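Putative flagella-related protein H (Methanocaldococcus jannaschii DSM 2661, PDB 4WIA) is probably a component of the archaellum, an ATP-binding protein of the KaiC-like P-loop NTPase group that may regulate assembly of the archaeal flagellum. Local coordinates at residues 5-13 with 20-28; 56-64 with 117-128. All coordinates share one frame; numbering follows the deposited sequence.

Contact 1 (5-13 with 20-28); sequences ELARIDLSR and IGGGIPHGS. With SO4 (sulfate ion), chain D.
Ile9 and Ile20 both set CG1 between the backbone N and the carbonyl carbon (chi1 53° and 64°), and from there they reach toward each other tip to tip. Ile9 CD1 lies 3.6 Å from Ile20 CD1. His26 has chi1 -79°, with CG beside its own backbone N, and this lays its ring across the backbone of Glu5 and Leu6. The methyl Ala7 CB sits over one face of the ring, 4.2 Å from the His26 ring centroid, as a CH-pi contact.

The backbones pair as a short antiparallel beta ladder. Ala7 and Ile24 form the hydrogen-bonded pair. Ala7 N gives to Ile24 O at 2.7 Å, and Ile24 N returns a bond to Ala7 O at 2.9 Å. His26 N adds a bond to Glu5 O at 3.0 Å. Leu6 faces Pro25 as the non-hydrogen-bonded pair. The Leu6 branch CD2 rests on the glycine backbone, 3.6 Å from Gly22 C. Gly23, with only hydrogens on CA, lets the backbone come up against Ala7 O and Leu6 CG. Gly21, at positive phi, is the C-prime residue of a Schellman motif that ends helix 16-19.

Beyond the ladder, a sulfate, probably from the crystallisation liquor, is gripped by Ser12 and Arg13. Arg13 meets it edge-on, with NH2 bonded to sulfate O3 at 2.7 Å. Arg13 NE and Arg13 N share sulfate O2. Ser12 N gives to sulfate O4 at 2.8 Å. Lys84 and Arg55 of the second subunit also bind this anion, which in this crystal bridges the two subunits.

The two-stranded sheet is separate from the large mixed sheet. Ala7 and Ile9 pack on Phe51 of helix 40-53, while Ala7, Ile24 and His26 touch Ile158 of strand 158-163.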
# COMPACT_ATOMS: atom_id res chain seq x y z
N GLU A 5 6.29 -15.07 -6.27
CA GLU A 5 7.77 -15.18 -6.16
C GLU A 5 8.56 -13.86 -6.33
O GLU A 5 9.79 -13.90 -6.25
CB GLU A 5 8.31 -16.29 -7.10
CG GLU A 5 8.44 -15.97 -8.57
CD GLU A 5 8.49 -17.25 -9.40
OE1 GLU A 5 7.45 -17.60 -10.00
OE2 GLU A 5 9.55 -17.94 -9.42
N LEU A 6 7.90 -12.72 -6.47
CA LEU A 6 8.57 -11.40 -6.50
C LEU A 6 8.24 -10.55 -5.31
O LEU A 6 7.09 -10.22 -5.08
CB LEU A 6 8.15 -10.63 -7.77
CG LEU A 6 9.26 -9.91 -8.52
CD1 LEU A 6 10.22 -10.97 -9.04
CD2 LEU A 6 8.72 -9.09 -9.71
N ALA A 7 9.24 -10.16 -4.56
CA ALA A 7 9.00 -9.27 -3.49
C ALA A 7 9.09 -7.81 -3.98
O ALA A 7 10.06 -7.45 -4.61
CB ALA A 7 10.03 -9.49 -2.41
N ARG A 8 8.09 -7.02 -3.65
CA ARG A 8 7.96 -5.65 -4.13
C ARG A 8 8.62 -4.63 -3.25
O ARG A 8 8.62 -4.72 -2.02
CB ARG A 8 6.53 -5.37 -4.31
CG ARG A 8 5.94 -6.31 -5.35
CD ARG A 8 4.78 -5.65 -6.03
NE ARG A 8 5.17 -5.08 -7.33
CZ ARG A 8 4.46 -4.18 -7.99
NH1 ARG A 8 3.33 -3.71 -7.46
NH2 ARG A 8 4.90 -3.71 -9.17
N ILE A 9 9.31 -3.72 -3.90
CA ILE A 9 10.02 -2.66 -3.26
C ILE A 9 9.53 -1.27 -3.77
O ILE A 9 10.17 -0.25 -3.47
CB ILE A 9 11.53 -2.78 -3.52
CG1 ILE A 9 11.81 -2.87 -5.02
CG2 ILE A 9 12.10 -3.99 -2.84
CD1 ILE A 9 12.91 -1.96 -5.50
N ASP A 10 8.39 -1.24 -4.44
CA ASP A 10 7.92 -0.06 -5.12
C ASP A 10 7.70 1.15 -4.25
O ASP A 10 7.04 1.06 -3.27
CB ASP A 10 6.55 -0.34 -5.71
CG ASP A 10 6.49 -1.61 -6.47
OD1 ASP A 10 7.27 -2.52 -6.29
OD2 ASP A 10 5.60 -1.70 -7.27
N LEU A 11 8.20 2.29 -4.69
CA LEU A 11 7.83 3.57 -4.14
C LEU A 11 7.42 4.56 -5.22
O LEU A 11 7.90 4.51 -6.36
CB LEU A 11 9.04 4.14 -3.40
CG LEU A 11 9.64 3.32 -2.28
CD1 LEU A 11 10.82 4.05 -1.69
CD2 LEU A 11 8.63 3.09 -1.18
N SER A 12 6.58 5.52 -4.85
CA SER A 12 6.19 6.53 -5.77
C SER A 12 7.39 7.33 -6.29
O SER A 12 7.42 7.71 -7.45
CB SER A 12 5.18 7.49 -5.14
OG SER A 12 3.92 6.91 -4.90
N ARG A 13 8.33 7.61 -5.42
CA ARG A 13 9.34 8.60 -5.65
C ARG A 13 10.44 8.15 -6.57
O ARG A 13 11.23 8.95 -6.99
CB ARG A 13 9.97 9.02 -4.35
CG ARG A 13 10.98 8.02 -3.78
CD ARG A 13 11.42 8.45 -2.41
NE ARG A 13 10.36 8.21 -1.44
CZ ARG A 13 10.40 8.56 -0.15
NH1 ARG A 13 11.50 9.11 0.36
NH2 ARG A 13 9.37 8.34 0.63
N ILE A 20 15.27 -3.04 -11.52
CA ILE A 20 15.65 -4.38 -11.06
C ILE A 20 14.70 -5.45 -11.60
O ILE A 20 14.81 -6.63 -11.24
CB ILE A 20 15.70 -4.48 -9.58
CG1 ILE A 20 14.33 -4.27 -8.97
CG2 ILE A 20 16.72 -3.49 -9.05
CD1 ILE A 20 14.34 -4.58 -7.49
N GLY A 21 13.86 -5.07 -12.57
CA GLY A 21 13.07 -6.02 -13.37
C GLY A 21 11.73 -6.31 -12.76
O GLY A 21 11.09 -7.25 -13.19
N GLY A 22 11.29 -5.49 -11.79
CA GLY A 22 9.96 -5.63 -11.19
C GLY A 22 9.95 -5.75 -9.69
O GLY A 22 8.96 -5.41 -9.05
N GLY A 23 11.02 -6.30 -9.12
CA GLY A 23 11.09 -6.60 -7.71
C GLY A 23 12.30 -7.47 -7.43
O GLY A 23 13.10 -7.73 -8.33
N ILE A 24 12.41 -7.95 -6.20
CA ILE A 24 13.50 -8.79 -5.83
C ILE A 24 12.94 -10.21 -5.72
O ILE A 24 11.93 -10.39 -5.08
CB ILE A 24 14.05 -8.36 -4.48
CG1 ILE A 24 14.70 -6.99 -4.56
CG2 ILE A 24 15.07 -9.40 -3.98
CD1 ILE A 24 15.98 -6.94 -5.38
N PRO A 25 13.56 -11.19 -6.40
CA PRO A 25 13.03 -12.55 -6.29
C PRO A 25 13.18 -13.09 -4.89
O PRO A 25 14.23 -12.95 -4.23
CB PRO A 25 13.88 -13.38 -7.27
CG PRO A 25 14.47 -12.38 -8.20
CD PRO A 25 14.65 -11.11 -7.39
N HIS A 26 12.11 -13.69 -4.43
CA HIS A 26 12.18 -14.51 -3.23
C HIS A 26 13.34 -15.52 -3.33
O HIS A 26 13.62 -16.03 -4.39
CB HIS A 26 10.82 -15.19 -3.00
CG HIS A 26 9.82 -14.27 -2.36
ND1 HIS A 26 8.63 -13.91 -2.94
CD2 HIS A 26 9.86 -13.62 -1.18
CE1 HIS A 26 7.99 -13.04 -2.17
NE2 HIS A 26 8.72 -12.86 -1.09
N GLY A 27 13.99 -15.81 -2.20
CA GLY A 27 15.13 -16.69 -2.17
C GLY A 27 16.42 -16.05 -2.65
O GLY A 27 17.36 -16.73 -2.93
N SER A 28 16.46 -14.74 -2.81
CA SER A 28 17.69 -14.11 -3.29
C SER A 28 18.70 -13.96 -2.13
O SER A 28 18.32 -13.64 -0.99
CB SER A 28 17.37 -12.73 -3.89
OG SER A 28 16.68 -12.86 -5.14
S SO4 D . 6.75 7.02 -1.58
O1 SO4 D . 5.75 8.10 -1.50
O2 SO4 D . 7.83 7.41 -2.51
O3 SO4 D . 7.32 6.78 -0.23
O4 SO4 D . 6.11 5.78 -2.07

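Contact 2 (56-64 with 117-128); sequences YSVTYVSTQ and AFYEKDVIIFDS. With SO4 (sulfate ion), chain F.
Tyr60 and Ile125 meet in the tightly packed middle of two parallel strands, 58-62 and 123-127. Ile125 CG2 stands over the centre of the Tyr60 ring, 4.0 Å from its centroid and 11° off the normal. With CG anti to the backbone N (chi1 -164°), the tyrosine lies alongside Asp127, and Tyr60 OH gives a hydrogen bond to Asp127 OD2 at 2.9 Å. Ser41 OG bonds the same oxygen, so two hydroxyls grip it. On the other face of the sheet, Val61 CG2 touches Phe126 CE1 at 3.8 Å and lies over the Phe118 ring, toward its rim. Thr59 OG1 donates to a lone pair of Phe118 O, in the carbonyl plane, at 2.8 Å, and ties the strand to helix 116-119.

The strands are neighbours in the P-loop NTPase core. Thr59 N and Val61 N give to Val123 O and Ile125 O; Ile125 N and Asp127 N give to Thr59 O and Val61 O. Asp127 bonds Ser41, a probable magnesium ligand, consistent with a Walker B aspartate. A cis peptide follows it, and Thr63 OG1 accepts from Ser128 N at 2.9 Å.

Beyond Thr63 lies the solvent side. Exposed Gln64 probably binds ATP, as in relatives; its NE2 bonds O2 of a sulfate, probably from the crystallisation liquor, at 2.8 Å. At the other end Asp122 OD2 takes Ser57 N at 2.9 Å on its anti side but well out of the carboxylate plane. Asp122 N gives to Ser57 OG at 2.9 Å; only its bond and that of Val123 N to Ser57 O are weak.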
# COMPACT_ATOMS: atom_id res chain seq x y z
N TYR A 56 6.09 -6.26 3.72
CA TYR A 56 7.08 -7.24 4.17
C TYR A 56 7.73 -6.83 5.54
O TYR A 56 7.63 -5.69 5.97
CB TYR A 56 8.16 -7.45 3.12
CG TYR A 56 7.61 -7.86 1.77
CD1 TYR A 56 7.37 -9.20 1.49
CD2 TYR A 56 7.30 -6.92 0.79
CE1 TYR A 56 6.86 -9.60 0.29
CE2 TYR A 56 6.78 -7.30 -0.42
CZ TYR A 56 6.56 -8.63 -0.67
OH TYR A 56 6.10 -9.05 -1.84
N SER A 57 8.31 -7.81 6.23
CA SER A 57 9.00 -7.55 7.46
C SER A 57 10.49 -7.62 7.17
O SER A 57 10.89 -8.31 6.27
CB SER A 57 8.63 -8.57 8.51
OG SER A 57 8.85 -9.91 8.04
N VAL A 58 11.29 -6.85 7.91
CA VAL A 58 12.69 -6.77 7.69
C VAL A 58 13.44 -6.87 9.03
O VAL A 58 13.04 -6.26 10.02
CB VAL A 58 13.04 -5.43 7.02
CG1 VAL A 58 14.54 -5.29 6.86
CG2 VAL A 58 12.38 -5.32 5.67
N THR A 59 14.55 -7.60 9.02
CA THR A 59 15.55 -7.50 10.02
C THR A 59 16.76 -6.77 9.45
O THR A 59 17.27 -7.14 8.38
CB THR A 59 16.03 -8.88 10.48
OG1 THR A 59 14.96 -9.54 11.15
CG2 THR A 59 17.23 -8.78 11.48
N TYR A 60 17.24 -5.76 10.17
CA TYR A 60 18.41 -5.03 9.73
C TYR A 60 19.49 -5.13 10.80
O TYR A 60 19.32 -4.58 11.86
CB TYR A 60 18.03 -3.58 9.43
CG TYR A 60 19.03 -2.78 8.60
CD1 TYR A 60 20.31 -2.57 9.03
CD2 TYR A 60 18.66 -2.22 7.39
CE1 TYR A 60 21.24 -1.87 8.30
CE2 TYR A 60 19.57 -1.48 6.64
CZ TYR A 60 20.84 -1.30 7.08
OH TYR A 60 21.78 -0.57 6.37
N VAL A 61 20.61 -5.79 10.48
CA VAL A 61 21.70 -5.96 11.38
C VAL A 61 22.81 -5.03 10.91
O VAL A 61 23.33 -5.20 9.82
CB VAL A 61 22.23 -7.41 11.35
CG1 VAL A 61 23.39 -7.62 12.35
CG2 VAL A 61 21.11 -8.39 11.63
N SER A 62 23.17 -4.07 11.75
CA SER A 62 24.16 -3.06 11.44
C SER A 62 25.41 -3.20 12.37
O SER A 62 25.27 -3.16 13.57
CB SER A 62 23.58 -1.66 11.68
OG SER A 62 24.56 -0.65 11.49
N THR A 63 26.59 -3.22 11.78
CA THR A 63 27.82 -3.08 12.50
C THR A 63 28.25 -1.65 12.69
O THR A 63 29.36 -1.41 13.13
CB THR A 63 28.95 -3.79 11.72
OG1 THR A 63 29.00 -3.32 10.37
CG2 THR A 63 28.67 -5.27 11.69
N GLN A 64 27.42 -0.67 12.31
CA GLN A 64 27.85 0.75 12.31
C GLN A 64 26.97 1.72 13.09
O GLN A 64 27.49 2.65 13.67
CB GLN A 64 27.98 1.23 10.86
CG GLN A 64 29.03 0.45 10.08
CD GLN A 64 29.15 0.92 8.65
OE1 GLN A 64 28.48 1.85 8.24
NE2 GLN A 64 29.97 0.24 7.87
N ALA A 117 15.46 -15.07 16.04
CA ALA A 117 14.60 -13.89 15.88
C ALA A 117 14.82 -13.19 14.53
O ALA A 117 13.88 -12.77 13.93
CB ALA A 117 14.79 -12.91 17.02
N PHE A 118 16.07 -13.18 14.05
CA PHE A 118 16.40 -12.52 12.85
C PHE A 118 15.59 -13.09 11.71
O PHE A 118 15.12 -12.33 10.84
CB PHE A 118 17.89 -12.65 12.46
CG PHE A 118 18.87 -12.06 13.43
CD1 PHE A 118 18.48 -11.27 14.49
CD2 PHE A 118 20.22 -12.32 13.25
CE1 PHE A 118 19.42 -10.75 15.36
CE2 PHE A 118 21.16 -11.84 14.14
CZ PHE A 118 20.75 -11.05 15.20
N TYR A 119 15.44 -14.41 11.70
CA TYR A 119 14.96 -15.16 10.52
C TYR A 119 13.46 -15.38 10.53
O TYR A 119 12.89 -15.90 9.57
CB TYR A 119 15.74 -16.49 10.35
CG TYR A 119 17.19 -16.22 10.33
CD1 TYR A 119 17.77 -15.60 9.23
CD2 TYR A 119 17.98 -16.44 11.47
CE1 TYR A 119 19.12 -15.23 9.24
CE2 TYR A 119 19.31 -16.09 11.48
CZ TYR A 119 19.86 -15.45 10.35
OH TYR A 119 21.18 -15.08 10.33
N GLU A 120 12.78 -14.83 11.52
CA GLU A 120 11.32 -14.79 11.43
C GLU A 120 10.86 -13.74 10.42
O GLU A 120 9.74 -13.79 9.99
CB GLU A 120 10.68 -14.47 12.78
CG GLU A 120 11.15 -15.34 13.96
CD GLU A 120 10.54 -14.83 15.27
OE1 GLU A 120 9.86 -15.61 15.94
OE2 GLU A 120 10.70 -13.64 15.58
N LYS A 121 11.70 -12.82 10.00
CA LYS A 121 11.26 -11.79 9.05
C LYS A 121 11.47 -12.22 7.63
O LYS A 121 12.13 -13.25 7.40
CB LYS A 121 12.01 -10.47 9.29
CG LYS A 121 11.98 -9.97 10.72
CD LYS A 121 10.59 -9.98 11.27
CE LYS A 121 10.53 -9.12 12.52
NZ LYS A 121 9.24 -9.34 13.23
N ASP A 122 10.87 -11.48 6.67
CA ASP A 122 10.92 -11.85 5.24
C ASP A 122 12.27 -11.56 4.69
O ASP A 122 12.75 -12.27 3.83
CB ASP A 122 9.87 -11.12 4.42
CG ASP A 122 8.47 -11.36 4.92
OD1 ASP A 122 8.13 -12.54 5.20
OD2 ASP A 122 7.73 -10.36 5.07
N VAL A 123 12.92 -10.55 5.20
CA VAL A 123 14.12 -10.06 4.59
C VAL A 123 15.10 -9.82 5.69
O VAL A 123 14.75 -9.16 6.66
CB VAL A 123 13.86 -8.70 3.88
CG1 VAL A 123 15.13 -8.14 3.28
CG2 VAL A 123 12.81 -8.86 2.78
N ILE A 124 16.34 -10.29 5.52
CA ILE A 124 17.36 -10.06 6.52
C ILE A 124 18.56 -9.39 5.93
O ILE A 124 19.16 -9.89 4.99
CB ILE A 124 17.78 -11.40 7.17
CG1 ILE A 124 16.54 -12.13 7.75
CG2 ILE A 124 18.80 -11.17 8.27
CD1 ILE A 124 15.93 -13.13 6.81
N ILE A 125 18.97 -8.27 6.53
CA ILE A 125 20.05 -7.47 5.98
C ILE A 125 21.26 -7.50 6.94
O ILE A 125 21.06 -7.16 8.10
CB ILE A 125 19.55 -6.04 5.80
CG1 ILE A 125 18.44 -6.03 4.74
CG2 ILE A 125 20.66 -5.12 5.36
CD1 ILE A 125 17.71 -4.72 4.52
N PHE A 126 22.48 -7.78 6.44
CA PHE A 126 23.68 -7.62 7.22
C PHE A 126 24.55 -6.54 6.62
O PHE A 126 25.15 -6.73 5.57
CB PHE A 126 24.48 -8.93 7.29
CG PHE A 126 23.70 -10.07 7.87
CD1 PHE A 126 23.58 -10.20 9.21
CD2 PHE A 126 22.98 -10.91 7.07
CE1 PHE A 126 22.82 -11.19 9.79
CE2 PHE A 126 22.19 -11.90 7.64
CZ PHE A 126 22.11 -12.02 9.02
N ASP A 127 24.64 -5.41 7.31
CA ASP A 127 25.44 -4.31 6.85
C ASP A 127 26.40 -3.95 7.99
O ASP A 127 26.05 -3.08 8.79
CB ASP A 127 24.49 -3.14 6.52
CG ASP A 127 25.23 -1.89 6.07
OD1 ASP A 127 26.35 -2.05 5.55
OD2 ASP A 127 24.67 -0.76 6.21
N SER A 128 27.57 -4.57 8.13
CA SER A 128 28.37 -5.23 7.11
C SER A 128 28.62 -6.70 7.48
O SER A 128 29.03 -7.01 8.61
CB SER A 128 29.70 -4.49 7.09
OG SER A 128 30.79 -5.22 6.53
S SO4 F . 31.89 -0.30 4.83
O1 SO4 F . 32.27 -0.16 3.42
O2 SO4 F . 31.41 0.93 5.54
O3 SO4 F . 33.21 -0.68 5.41
O4 SO4 F . 30.84 -1.35 5.08

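From the N terminus, contact 1 comes first. It folds 5-13 back on 20-28 and closes a short loop that holds helix 16-19. The chain then runs through strand 29-33 and helix 40-53 before contact 2 opens. Contact 2 closes a much longer loop of 52 residues, which carries several helices and the edge strand 90-94. The two loops follow in series; they neither nest nor cross. Their centres are about 17 Å apart, yet they touch: Tyr56 OH lies 3.3 Å from Ala7 CA. Contact 1 thus places the small N-terminal two-stranded sheet against the core, while contact 2 joins two strands of the central sheet.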